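Local coordinates for extracellular solute-binding protein, family 5 (Chelativorans sp., PDB 6WM6) that binds EDTA in the periplasm, takes various aminopolycarboxylates as ligands, and probably hands them to an ABC transporter, at residues 375-378 against 379-383; 422-425 against 426-430; 513-516 against 517-521; 356-360 against 361-365. All coordinates share one frame; numbering follows the deposited sequence.

Contact 1 (375-378 against 379-383)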
ATOM      1  N   GLY A 375      27.512   6.553  -6.177  1.00 21.74           N
ATOM      2  CA  GLY A 375      28.204   6.289  -7.424  1.00 22.35           C
ATOM      3  C   GLY A 375      29.706   6.270  -7.275  1.00 26.07           C
ATOM      4  O   GLY A 375      30.423   6.596  -8.234  1.00 29.88           O
ATOM      5  N   ASP A 376      30.206   5.892  -6.110  1.00 23.35           N
ATOM      6  CA  ASP A 376      31.617   6.071  -5.750  1.00 23.93           C
ATOM      7  C   ASP A 376      32.339   4.741  -5.936  1.00 24.93           C
ATOM      8  O   ASP A 376      32.479   3.948  -4.999  1.00 23.92           O
ATOM      9  CB  ASP A 376      31.713   6.573  -4.312  1.00 25.06           C
ATOM     10  CG  ASP A 376      33.106   7.054  -3.954  1.00 29.16           C
ATOM     11  OD1 ASP A 376      34.079   6.709  -4.677  1.00 29.59           O
ATOM     12  OD2 ASP A 376      33.218   7.771  -2.940  1.00 30.25           O
ATOM     13  N   VAL A 377      32.800   4.504  -7.165  1.00 25.05           N
ATOM     14  CA  VAL A 377      33.422   3.228  -7.508  1.00 25.25           C
ATOM     15  C   VAL A 377      34.708   3.014  -6.721  1.00 26.43           C
ATOM     16  O   VAL A 377      34.988   1.904  -6.257  1.00 25.32           O
ATOM     17  CB  VAL A 377      33.661   3.143  -9.026  1.00 29.79           C
ATOM     18  CG1 VAL A 377      34.578   1.970  -9.356  1.00 34.93           C
ATOM     19  CG2 VAL A 377      32.342   3.006  -9.750  1.00 36.49           C
ATOM     20  N   GLU A 378      35.526   4.059  -6.568  1.00 26.38           N
ATOM     21  CA  GLU A 378      36.784   3.879  -5.850  1.00 26.21           C
ATOM     22  C   GLU A 378      36.541   3.516  -4.390  1.00 26.55           C
ATOM     23  O   GLU A 378      37.232   2.656  -3.834  1.00 26.26           O
ATOM     24  CB  GLU A 378      37.674   5.109  -6.003  1.00 37.95           C
ATOM     25  CG  GLU A 378      38.215   5.291  -7.426  1.00 55.08           C
ATOM     26  CD  GLU A 378      38.879   4.034  -7.978  1.00 66.31           C
ATOM     27  OE1 GLU A 378      39.695   3.422  -7.256  1.00 70.58           O
ATOM     28  OE2 GLU A 378      38.565   3.649  -9.127  1.00 66.25           O
ATOM     29  N   LYS A 379      35.526   4.117  -3.761  1.00 25.30           N
ATOM     30  CA  LYS A 379      35.204   3.719  -2.393  1.00 24.01           C
ATOM     31  C   LYS A 379      34.687   2.284  -2.354  1.00 22.62           C
ATOM     32  O   LYS A 379      35.066   1.506  -1.463  1.00 23.22           O
ATOM     33  CB  LYS A 379      34.189   4.691  -1.785  1.00 24.00           C
ATOM     34  CG  LYS A 379      33.835   4.383  -0.347  1.00 28.28           C
ATOM     35  CD  LYS A 379      32.892   5.428   0.238  1.00 40.44           C
ATOM     36  CE  LYS A 379      32.978   5.481   1.757  1.00 66.23           C
ATOM     37  NZ  LYS A 379      32.533   4.219   2.413  1.00 75.19           N
ATOM     38  N   ALA A 380      33.815   1.921  -3.308  1.00 21.07           N
ATOM     39  CA  ALA A 380      33.308   0.557  -3.365  1.00 20.61           C
ATOM     40  C   ALA A 380      34.442  -0.449  -3.538  1.00 23.06           C
ATOM     41  O   ALA A 380      34.457  -1.508  -2.884  1.00 20.97           O
ATOM     42  CB  ALA A 380      32.315   0.439  -4.516  1.00 20.92           C
ATOM     43  N   LYS A 381      35.405  -0.149  -4.422  1.00 21.73           N
ATOM     44  CA  LYS A 381      36.545  -1.045  -4.598  1.00 22.44           C
ATOM     45  C   LYS A 381      37.343  -1.156  -3.309  1.00 24.07           C
ATOM     46  O   LYS A 381      37.844  -2.236  -2.982  1.00 24.78           O
ATOM     47  CB  LYS A 381      37.435  -0.544  -5.733  1.00 22.57           C
ATOM     48  CG  LYS A 381      36.900  -0.808  -7.114  1.00 26.67           C
ATOM     49  CD  LYS A 381      37.843  -0.213  -8.163  1.00 40.06           C
ATOM     50  CE  LYS A 381      37.424  -0.550  -9.582  1.00 59.21           C
ATOM     51  NZ  LYS A 381      38.320   0.122 -10.568  1.00 63.61           N
ATOM     52  N   GLY A 382      37.468  -0.055  -2.566  1.00 22.62           N
ATOM     53  CA  GLY A 382      38.163  -0.107  -1.290  1.00 25.39           C
ATOM     54  C   GLY A 382      37.472  -1.009  -0.290  1.00 23.21           C
ATOM     55  O   GLY A 382      38.118  -1.782   0.417  1.00 23.27           O
ATOM     56  N   ILE A 383      36.141  -0.924  -0.216  1.00 21.20           N
ATOM     57  CA  ILE A 383      35.382  -1.810   0.663  1.00 21.04           C
ATOM     58  C   ILE A 383      35.676  -3.261   0.318  1.00 21.15           C
ATOM     59  O   ILE A 383      35.883  -4.104   1.201  1.00 21.53           O
ATOM     60  CB  ILE A 383      33.873  -1.491   0.555  1.00 20.48           C
ATOM     61  CG1 ILE A 383      33.598  -0.095   1.138  1.00 21.72           C
ATOM     62  CG2 ILE A 383      33.054  -2.535   1.273  1.00 22.02           C
ATOM     63  CD1 ILE A 383      32.217   0.453   0.791  1.00 23.51           C
TER
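Asp376 reaches its carboxylate forward to Lys379. Its OD1 accepts the backbone N-H of Lys379, OD1 to N 3.1 Å. The donor stands above the carboxylate plane, 65° out of it. CG lies opposite the backbone N (chi1 -168°), and this swings the carboxylate to the start of the helix. The group also presses on the root of the lysine side chain, with Asp376 CG 3.4 Å from Lys379 CB. Asp376 is the N-cap of helix 377-386. The regular helix bonds start here, with Asp376 O taking Ala380 N at 3.0 Å and Val377 O taking Lys381 N at 2.8 Å. With an alanine in place of Asp376, the Lys379 N-H would probably lose its capping acceptor, and the first turn could fray. Thr329 and Ala330 of helix 321-330 pack on this tight side, against Asp376, Lys379 and Ala380. Lys381 reaches out fully extended past Val377, its CE 3.8 Å from Val377 CG1. Pro431 touches Val377, and Leu432 touches Lys381. The Glu378 end is looser. Glu378 bends at chi2 (-51°) toward the ammonium group. The salt bridge between Glu378 OE2 and Lys381 NZ is long, 3.8 Å, and Glu378 is exposed to solvent.

Contact 2 (422-425 against 426-430)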
ATOM      1  N   ALA A 422      17.165  -1.979 -13.392  1.00 21.90           N
ATOM      2  CA  ALA A 422      17.979  -3.181 -13.302  1.00 22.00           C
ATOM      3  C   ALA A 422      19.145  -3.110 -14.277  1.00 21.57           C
ATOM      4  O   ALA A 422      20.268  -3.520 -13.954  1.00 22.53           O
ATOM      5  CB  ALA A 422      17.117  -4.417 -13.601  1.00 26.28           C
ATOM      6  N   ARG A 423      18.900  -2.590 -15.487  1.00 22.94           N
ATOM      7  CA  ARG A 423      19.987  -2.448 -16.451  1.00 23.67           C
ATOM      8  C   ARG A 423      20.991  -1.395 -15.999  1.00 22.92           C
ATOM      9  O   ARG A 423      22.201  -1.568 -16.158  1.00 23.88           O
ATOM     10  CB  ARG A 423      19.420  -2.097 -17.825  1.00 26.45           C
ATOM     11  CG  ARG A 423      18.603  -3.214 -18.454  1.00 53.77           C
ATOM     12  CD  ARG A 423      18.177  -2.846 -19.865  1.00 77.14           C
ATOM     13  NE  ARG A 423      17.415  -3.915 -20.506  1.00 97.46           N
ATOM     14  CZ  ARG A 423      17.957  -4.952 -21.140  1.00108.78           C
ATOM     15  NH1 ARG A 423      17.176  -5.868 -21.695  1.00111.63           N
ATOM     16  NH2 ARG A 423      19.277  -5.079 -21.217  1.00111.51           N
ATOM     17  N   LEU A 424      20.498  -0.279 -15.454  1.00 20.97           N
ATOM     18  CA  LEU A 424      21.416   0.743 -14.956  1.00 21.58           C
ATOM     19  C   LEU A 424      22.279   0.225 -13.815  1.00 20.84           C
ATOM     20  O   LEU A 424      23.493   0.488 -13.770  1.00 21.36           O
ATOM     21  CB  LEU A 424      20.615   1.959 -14.501  1.00 20.78           C
ATOM     22  CG  LEU A 424      19.975   2.729 -15.660  1.00 21.36           C
ATOM     23  CD1 LEU A 424      18.938   3.721 -15.164  1.00 22.61           C
ATOM     24  CD2 LEU A 424      21.077   3.432 -16.446  1.00 25.31           C
ATOM     25  N   ILE A 425      21.684  -0.538 -12.896  1.00 21.00           N
ATOM     26  CA  ILE A 425      22.426  -1.081 -11.764  1.00 21.22           C
ATOM     27  C   ILE A 425      23.493  -2.052 -12.242  1.00 21.84           C
ATOM     28  O   ILE A 425      24.622  -2.059 -11.732  1.00 21.79           O
ATOM     29  CB  ILE A 425      21.454  -1.722 -10.747  1.00 19.97           C
ATOM     30  CG1 ILE A 425      20.663  -0.606 -10.050  1.00 19.66           C
ATOM     31  CG2 ILE A 425      22.206  -2.589  -9.760  1.00 21.33           C
ATOM     32  CD1 ILE A 425      19.427  -1.090  -9.333  1.00 23.41           C
ATOM     33  N   THR A 426      23.158  -2.888 -13.229  1.00 21.04           N
ATOM     34  CA  THR A 426      24.161  -3.755 -13.841  1.00 23.87           C
ATOM     35  C   THR A 426      25.370  -2.959 -14.306  1.00 24.08           C
ATOM     36  O   THR A 426      26.514  -3.362 -14.071  1.00 24.03           O
ATOM     37  CB  THR A 426      23.522  -4.496 -15.013  1.00 25.07           C
ATOM     38  OG1 THR A 426      22.521  -5.390 -14.507  1.00 26.82           O
ATOM     39  CG2 THR A 426      24.570  -5.291 -15.795  1.00 29.12           C
ATOM     40  N   GLY A 427      25.128  -1.812 -14.952  1.00 22.46           N
ATOM     41  CA  GLY A 427      26.232  -0.992 -15.424  1.00 23.83           C
ATOM     42  C   GLY A 427      27.032  -0.350 -14.309  1.00 24.41           C
ATOM     43  O   GLY A 427      28.255  -0.224 -14.409  1.00 24.53           O
ATOM     44  N   TYR A 428      26.365   0.060 -13.227  1.00 20.99           N
ATOM     45  CA  TYR A 428      27.100   0.689 -12.129  1.00 21.07           C
ATOM     46  C   TYR A 428      28.073  -0.272 -11.455  1.00 22.27           C
ATOM     47  O   TYR A 428      29.127   0.157 -10.960  1.00 22.94           O
ATOM     48  CB  TYR A 428      26.153   1.213 -11.043  1.00 20.35           C
ATOM     49  CG  TYR A 428      25.116   2.208 -11.503  1.00 21.97           C
ATOM     50  CD1 TYR A 428      25.389   3.162 -12.483  1.00 22.87           C
ATOM     51  CD2 TYR A 428      23.833   2.186 -10.966  1.00 21.61           C
ATOM     52  CE1 TYR A 428      24.416   4.056 -12.901  1.00 24.25           C
ATOM     53  CE2 TYR A 428      22.879   3.068 -11.373  1.00 20.87           C
ATOM     54  CZ  TYR A 428      23.161   4.001 -12.339  1.00 21.99           C
ATOM     55  OH  TYR A 428      22.176   4.865 -12.738  1.00 24.25           O
ATOM     56  N   ILE A 429      27.732  -1.560 -11.384  1.00 21.43           N
ATOM     57  CA  ILE A 429      28.563  -2.524 -10.668  1.00 20.57           C
ATOM     58  C   ILE A 429      29.522  -3.274 -11.573  1.00 23.92           C
ATOM     59  O   ILE A 429      30.389  -4.003 -11.061  1.00 23.11           O
ATOM     60  CB  ILE A 429      27.736  -3.501  -9.810  1.00 20.33           C
ATOM     61  CG1 ILE A 429      26.889  -4.430 -10.669  1.00 21.70           C
ATOM     62  CG2 ILE A 429      26.846  -2.700  -8.858  1.00 21.85           C
ATOM     63  CD1 ILE A 429      26.174  -5.494  -9.856  1.00 23.48           C
ATOM     64  N   ALA A 430      29.412  -3.112 -12.889  1.00 23.75           N
ATOM     65  CA  ALA A 430      30.343  -3.785 -13.786  1.00 24.46           C
ATOM     66  C   ALA A 430      31.790  -3.408 -13.493  1.00 25.51           C
ATOM     67  O   ALA A 430      32.654  -4.300 -13.557  1.00 26.37           O
ATOM     68  CB  ALA A 430      29.966  -3.495 -15.241  1.00 26.72           C
TER
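The ring of Tyr428 overlaps the carbonyl of Leu424, one turn earlier in the helix. Leu424 O sits 3.2 Å above the ring plane, over its centre. The same oxygen accepts Tyr428 N at 3.0 Å. One oxygen thus serves a backbone bond and covers a ring face. CG of Tyr428 is opposite its own carbonyl carbon (chi1 -57°), which lays the ring back along the helix. The Leu424 and Tyr428 side chains run side by side in the same direction. Leu424 CB touches the far end of the ring, 3.9 Å from Tyr428 CZ. Ile425 adds a looser contact, its CG1 4.3 Å from Tyr428 CD2. Tyr428 OH is hydrogen-bonded to Asp335 OD2 of helix 333-340. A leucine in place of Tyr428 would probably leave Asp335 without this hydroxyl partner and take away the flat face that lies on the Leu424 carbonyl. Further round the helix, Thr426 N bonds to Ala422 O at 3.0 Å. Thr426 OG1 also lies 3.0 Å from Ala422 O and is hydrogen-bonded to Thr436 OG1. Ala422 and Thr426 pack on Leu438, and Ile425 on Leu458. Helix 416-429 therefore lies against the sheet as the crossover of a beta-alpha-beta unit, between the parallel strands 407-410 and 436-439.

Contact 3 (513-516 against 517-521)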
ATOM      1  N   GLU A 513      16.112   5.126  15.257  1.00 16.58           N
ATOM      2  CA  GLU A 513      17.257   4.287  15.600  1.00 17.63           C
ATOM      3  C   GLU A 513      17.233   2.972  14.841  1.00 18.98           C
ATOM      4  O   GLU A 513      18.289   2.463  14.420  1.00 18.89           O
ATOM      5  CB  GLU A 513      17.299   4.055  17.114  1.00 18.48           C
ATOM      6  CG  GLU A 513      18.577   3.366  17.553  1.00 22.30           C
ATOM      7  CD  GLU A 513      18.622   3.024  19.037  1.00 28.62           C
ATOM      8  OE1 GLU A 513      17.651   3.314  19.780  1.00 25.73           O
ATOM      9  OE2 GLU A 513      19.653   2.449  19.470  1.00 28.37           O
ATOM     10  N   ALA A 514      16.051   2.395  14.649  1.00 17.11           N
ATOM     11  CA  ALA A 514      15.948   1.158  13.884  1.00 17.56           C
ATOM     12  C   ALA A 514      16.261   1.396  12.416  1.00 17.02           C
ATOM     13  O   ALA A 514      16.877   0.552  11.774  1.00 17.62           O
ATOM     14  CB  ALA A 514      14.555   0.555  14.032  1.00 19.28           C
ATOM     15  N   ASP A 515      15.860   2.538  11.868  1.00 17.08           N
ATOM     16  CA  ASP A 515      16.200   2.878  10.494  1.00 17.62           C
ATOM     17  C   ASP A 515      17.709   2.954  10.321  1.00 16.97           C
ATOM     18  O   ASP A 515      18.258   2.460   9.321  1.00 17.86           O
ATOM     19  CB  ASP A 515      15.520   4.198  10.121  1.00 17.03           C
ATOM     20  CG  ASP A 515      15.367   4.436   8.630  1.00 19.19           C
ATOM     21  OD1 ASP A 515      15.404   3.489   7.803  1.00 18.90           O
ATOM     22  OD2 ASP A 515      15.169   5.614   8.265  1.00 18.93           O
ATOM     23  N   GLU A 516      18.413   3.555  11.285  1.00 17.67           N
ATOM     24  CA  GLU A 516      19.875   3.621  11.226  1.00 18.18           C
ATOM     25  C   GLU A 516      20.471   2.221  11.201  1.00 18.53           C
ATOM     26  O   GLU A 516      21.331   1.914  10.370  1.00 17.65           O
ATOM     27  CB  GLU A 516      20.415   4.410  12.432  1.00 20.03           C
ATOM     28  CG  GLU A 516      19.907   5.852  12.560  1.00 18.76           C
ATOM     29  CD  GLU A 516      20.601   6.872  11.694  1.00 25.86           C
ATOM     30  OE1 GLU A 516      21.621   6.552  11.065  1.00 28.42           O
ATOM     31  OE2 GLU A 516      20.126   8.045  11.662  1.00 28.28           O
ATOM     32  N   LEU A 517      20.037   1.355  12.115  1.00 16.81           N
ATOM     33  CA  LEU A 517      20.584  -0.006  12.182  1.00 17.54           C
ATOM     34  C   LEU A 517      20.237  -0.795  10.928  1.00 16.51           C
ATOM     35  O   LEU A 517      21.046  -1.588  10.444  1.00 17.77           O
ATOM     36  CB  LEU A 517      20.061  -0.707  13.427  1.00 18.52           C
ATOM     37  CG  LEU A 517      20.527  -0.135  14.766  1.00 20.00           C
ATOM     38  CD1 LEU A 517      19.793  -0.801  15.920  1.00 23.57           C
ATOM     39  CD2 LEU A 517      22.038  -0.277  14.942  1.00 21.16           C
ATOM     40  N   ALA A 518      19.034  -0.635  10.404  1.00 16.53           N
ATOM     41  CA  ALA A 518      18.658  -1.351   9.194  1.00 17.16           C
ATOM     42  C   ALA A 518      19.528  -0.917   8.022  1.00 16.28           C
ATOM     43  O   ALA A 518      19.943  -1.741   7.208  1.00 17.49           O
ATOM     44  CB  ALA A 518      17.185  -1.113   8.902  1.00 18.06           C
ATOM     45  N   MET A 519      19.827   0.377   7.914  1.00 16.31           N
ATOM     46  CA  MET A 519      20.706   0.831   6.855  1.00 17.76           C
ATOM     47  C   MET A 519      22.141   0.373   7.068  1.00 17.74           C
ATOM     48  O   MET A 519      22.826   0.074   6.080  1.00 18.58           O
ATOM     49  CB  MET A 519      20.600   2.338   6.725  1.00 17.88           C
ATOM     50  CG  MET A 519      19.216   2.780   6.253  1.00 20.06           C
ATOM     51  SD  MET A 519      18.607   1.911   4.770  1.00 23.57           S
ATOM     52  CE  MET A 519      19.894   2.458   3.720  1.00 19.09           C
ATOM     53  N   ASP A 520      22.599   0.267   8.316  1.00 17.12           N
ATOM     54  CA  ASP A 520      23.917  -0.285   8.574  1.00 17.98           C
ATOM     55  C   ASP A 520      24.051  -1.688   7.980  1.00 18.27           C
ATOM     56  O   ASP A 520      25.131  -2.085   7.520  1.00 20.06           O
ATOM     57  CB  ASP A 520      24.177  -0.380  10.089  1.00 17.38           C
ATOM     58  CG  ASP A 520      24.402   0.959  10.756  1.00 21.16           C
ATOM     59  OD1 ASP A 520      24.680   1.972  10.080  1.00 21.34           O
ATOM     60  OD2 ASP A 520      24.303   0.970  12.013  1.00 23.39           O
ATOM     61  N   TYR A 521      22.962  -2.483   8.008  1.00 16.44           N
ATOM     62  CA  TYR A 521      23.017  -3.882   7.589  1.00 17.03           C
ATOM     63  C   TYR A 521      23.034  -4.029   6.071  1.00 16.55           C
ATOM     64  O   TYR A 521      23.447  -5.077   5.567  1.00 17.82           O
ATOM     65  CB  TYR A 521      21.806  -4.608   8.195  1.00 18.67           C
ATOM     66  CG  TYR A 521      21.795  -6.101   8.065  1.00 17.12           C
ATOM     67  CD1 TYR A 521      22.728  -6.881   8.740  1.00 19.76           C
ATOM     68  CD2 TYR A 521      20.846  -6.745   7.281  1.00 19.78           C
ATOM     69  CE1 TYR A 521      22.720  -8.285   8.616  1.00 20.59           C
ATOM     70  CE2 TYR A 521      20.827  -8.119   7.166  1.00 21.13           C
ATOM     71  CZ  TYR A 521      21.747  -8.873   7.826  1.00 21.36           C
ATOM     72  OH  TYR A 521      21.724 -10.256   7.688  1.00 24.83           O
TER
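The carbonyl O of Ala514 accepts Ala518 N at 2.8 Å, the shortest of four backbone bonds that run from residue i+4 to i through this part of the helix. Two residues on, Glu516 O takes Asp520 N at 2.9 Å, and Asp520 CG comes within 3.2 Å of the same oxygen. CG of Asp520 is placed opposite its carbonyl carbon (chi1 -72°), which lays the carboxylate back over the preceding turn. Asp515 and Met519 point the same way, and Met519 CG rests 3.2 Å from Asp515 O. On another side, Leu517 CG lies 3.4 Å from Glu513 O. Three of these acids, Asp515, Glu516 and Asp520, pair with arginines. Arg370 forms salt bridges with both Glu516 and Asp520, whose like charges stay 5.6 Å apart between Glu516 OE1 and Asp520 OD1; the arginine would be expected to ease their repulsion. Arg366 pairs with Asp515 OD2 and with Glu516 OE2. Asp515 is also held by Ser353 OG at OD2 and by Val354 N at OD1. Helix 504-521 is thus held on one side to helix 366-369, where Met519 also packs, and on another to helix 489-499, through Glu513, Ala514 and Leu517.

Contact 4 (356-360 against 361-365). With EDO (1,2-ethanediol), chain E.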
ATOM      1  N   PHE A 356      10.610   5.527   6.538  1.00 14.95           N
ATOM      2  CA  PHE A 356       9.844   6.759   6.423  1.00 14.39           C
ATOM      3  C   PHE A 356       9.894   7.254   4.986  1.00 15.71           C
ATOM      4  O   PHE A 356      10.960   7.281   4.365  1.00 15.02           O
ATOM      5  CB  PHE A 356      10.475   7.868   7.286  1.00 15.43           C
ATOM      6  CG  PHE A 356      10.667   7.493   8.733  1.00 14.39           C
ATOM      7  CD1 PHE A 356       9.597   7.512   9.624  1.00 15.65           C
ATOM      8  CD2 PHE A 356      11.914   7.160   9.209  1.00 15.94           C
ATOM      9  CE1 PHE A 356       9.793   7.204  10.964  1.00 16.50           C
ATOM     10  CE2 PHE A 356      12.108   6.843  10.549  1.00 18.50           C
ATOM     11  CZ  PHE A 356      11.046   6.871  11.419  1.00 16.97           C
ATOM     12  N   LEU A 357       8.743   7.688   4.475  1.00 15.46           N
ATOM     13  CA  LEU A 357       8.713   8.435   3.222  1.00 14.92           C
ATOM     14  C   LEU A 357       9.317   9.816   3.455  1.00 15.35           C
ATOM     15  O   LEU A 357       9.369  10.301   4.598  1.00 16.19           O
ATOM     16  CB  LEU A 357       7.279   8.586   2.737  1.00 15.15           C
ATOM     17  CG  LEU A 357       6.530   7.293   2.396  1.00 15.91           C
ATOM     18  CD1 LEU A 357       5.041   7.632   2.161  1.00 18.25           C
ATOM     19  CD2 LEU A 357       7.101   6.598   1.193  1.00 17.67           C
ATOM     20  N   PRO A 358       9.726  10.504   2.384  1.00 15.90           N
ATOM     21  CA  PRO A 358      10.375  11.817   2.559  1.00 16.88           C
ATOM     22  C   PRO A 358       9.525  12.841   3.280  1.00 17.14           C
ATOM     23  O   PRO A 358      10.099  13.784   3.864  1.00 19.12           O
ATOM     24  CB  PRO A 358      10.682  12.245   1.112  1.00 18.04           C
ATOM     25  CG  PRO A 358      10.934  10.929   0.417  1.00 18.81           C
ATOM     26  CD  PRO A 358       9.889   9.987   1.006  1.00 17.49           C
ATOM     27  N   ASN A 359       8.204  12.708   3.275  1.00 16.87           N
ATOM     28  CA  ASN A 359       7.339  13.666   3.949  1.00 16.97           C
ATOM     29  C   ASN A 359       6.922  13.254   5.360  1.00 19.21           C
ATOM     30  O   ASN A 359       6.190  14.001   6.017  1.00 22.77           O
ATOM     31  CB  ASN A 359       6.083  13.947   3.118  1.00 19.81           C
ATOM     32  CG  ASN A 359       5.214  12.737   2.951  1.00 22.68           C
ATOM     33  OD1 ASN A 359       5.687  11.672   2.560  1.00 21.34           O
ATOM     34  ND2 ASN A 359       3.916  12.890   3.224  1.00 28.56           N
ATOM     35  N   GLN A 360       7.353  12.098   5.850  1.00 16.95           N
ATOM     36  CA  GLN A 360       6.957  11.636   7.177  1.00 16.36           C
ATOM     37  C   GLN A 360       7.948  12.070   8.235  1.00 16.86           C
ATOM     38  O   GLN A 360       9.161  12.132   8.013  1.00 18.18           O
ATOM     39  CB  GLN A 360       6.811  10.127   7.188  1.00 17.59           C
ATOM     40  CG  GLN A 360       5.566   9.628   6.459  1.00 17.36           C
ATOM     41  CD  GLN A 360       5.456   8.135   6.485  1.00 17.95           C
ATOM     42  OE1 GLN A 360       6.350   7.411   6.019  1.00 17.18           O
ATOM     43  NE2 GLN A 360       4.342   7.628   7.005  1.00 17.04           N
ATOM     44  N   ALA A 361       7.418  12.338   9.431  1.00 16.84           N
ATOM     45  CA  ALA A 361       8.275  12.646  10.575  1.00 17.09           C
ATOM     46  C   ALA A 361       9.296  11.530  10.776  1.00 16.25           C
ATOM     47  O   ALA A 361       8.983  10.358  10.646  1.00 16.94           O
ATOM     48  CB  ALA A 361       7.426  12.791  11.840  1.00 19.99           C
ATOM     49  N   GLY A 362      10.531  11.905  11.088  1.00 17.60           N
ATOM     50  CA  GLY A 362      11.605  10.963  11.263  1.00 18.38           C
ATOM     51  C   GLY A 362      12.459  10.743  10.028  1.00 17.07           C
ATOM     52  O   GLY A 362      13.567  10.214  10.142  1.00 17.66           O
ATOM     53  N   TYR A 363      11.990  11.163   8.865  1.00 16.53           N
ATOM     54  CA  TYR A 363      12.727  10.914   7.633  1.00 16.29           C
ATOM     55  C   TYR A 363      14.087  11.606   7.675  1.00 17.15           C
ATOM     56  O   TYR A 363      14.213  12.744   8.128  1.00 18.71           O
ATOM     57  CB  TYR A 363      11.961  11.453   6.401  1.00 15.39           C
ATOM     58  CG  TYR A 363      12.784  11.289   5.169  1.00 16.21           C
ATOM     59  CD1 TYR A 363      12.844  10.069   4.525  1.00 16.02           C
ATOM     60  CD2 TYR A 363      13.565  12.334   4.669  1.00 17.13           C
ATOM     61  CE1 TYR A 363      13.651   9.889   3.426  1.00 16.04           C
ATOM     62  CE2 TYR A 363      14.375  12.166   3.563  1.00 17.03           C
ATOM     63  CZ  TYR A 363      14.413  10.924   2.948  1.00 17.45           C
ATOM     64  OH  TYR A 363      15.226  10.711   1.850  1.00 19.88           O
ATOM     65  N   ALA A 364      15.103  10.911   7.156  1.00 17.08           N
ATOM     66  CA  ALA A 364      16.406  11.496   6.861  1.00 17.18           C
ATOM     67  C   ALA A 364      17.059  10.610   5.811  1.00 18.23           C
ATOM     68  O   ALA A 364      16.685   9.454   5.645  1.00 18.41           O
ATOM     69  CB  ALA A 364      17.298  11.572   8.113  1.00 20.41           C
ATOM     70  N   ASP A 365      18.058  11.164   5.114  1.00 18.90           N
ATOM     71  CA  ASP A 365      18.796  10.421   4.083  1.00 18.53           C
ATOM     72  C   ASP A 365      19.896   9.586   4.755  1.00 19.83           C
ATOM     73  O   ASP A 365      21.098   9.870   4.703  1.00 20.07           O
ATOM     74  CB  ASP A 365      19.359  11.341   3.007  1.00 20.55           C
ATOM     75  CG  ASP A 365      20.020  10.556   1.885  1.00 22.46           C
ATOM     76  OD1 ASP A 365      19.874   9.318   1.885  1.00 20.76           O
ATOM     77  OD2 ASP A 365      20.665  11.180   1.021  1.00 26.50           O
TER
HETATM   78  C1  EDO E 604       2.432   9.993   1.520  1.00 28.04           C
HETATM   79  O1  EDO E 604       2.055  11.324   1.155  1.00 34.60           O
HETATM   80  C2  EDO E 604       2.119   9.074   0.340  1.00 26.04           C
HETATM   81  O2  EDO E 604       0.896   9.566  -0.227  1.00 25.92           O
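Two beta turns share Gln360: a type I turn from Leu357 to Gln360 and a type II turn from Gln360 to Tyr363, the second closed by Tyr363 N on Gln360 O at 3.1 Å. Gly362 takes the positive phi (95°) of the type II turn. Its CA stands over the face of the Phe356 ring, 4.0 Å from the centroid and 6° off the normal, a CH-pi contact. The second ring is met in a similar way. Pro358 CA stands over the face of Tyr363, 3.6 Å from its centroid. CG of Tyr363 lies opposite its backbone N (chi1 175°), and the ring lies beside the first turn. Phe356 O meets this ring at its edge, 3.4 Å from Tyr363 CD1. The extended side chain of Gln360 reaches across to the start of the turn, where OE1 takes Leu357 N at 2.9 Å on a lone pair. OE1 is also bonded to Gln463, and Tyr363 OH to Gly352 N. Phe356 is buried against Ala508, Leu511 and Ser512 of helix 504-521, and the chain runs on into helix 366-369. The shape of these consecutive turns rests on uncharged bonds and ring faces, so charge would be expected to matter little inside it.

Overall arrangement
Contact 1 is a surface contact at the start of a helix, while contacts 2, 3 and 4 are partly buried. Contacts 1 and 2 have centres about 14 Å apart and do not touch. Both pack near the end of helix 321-330: contact 1 on Thr329 and Ala330, contact 2 on Ile331. The centres of contacts 3 and 4 are also about 14 Å apart, yet these two touch, Asp515 OD2 lying 3.7 Å from Phe356 CD2. Both also use Ser353 and Arg366. Contact 1 has a cap and a long salt bridge, contact 2 mainly apolar packing, on a sheet and on helix 333-340, with hydroxyls bonded outward, contact 3 acids paired with arginines, contact 4 turns and rings.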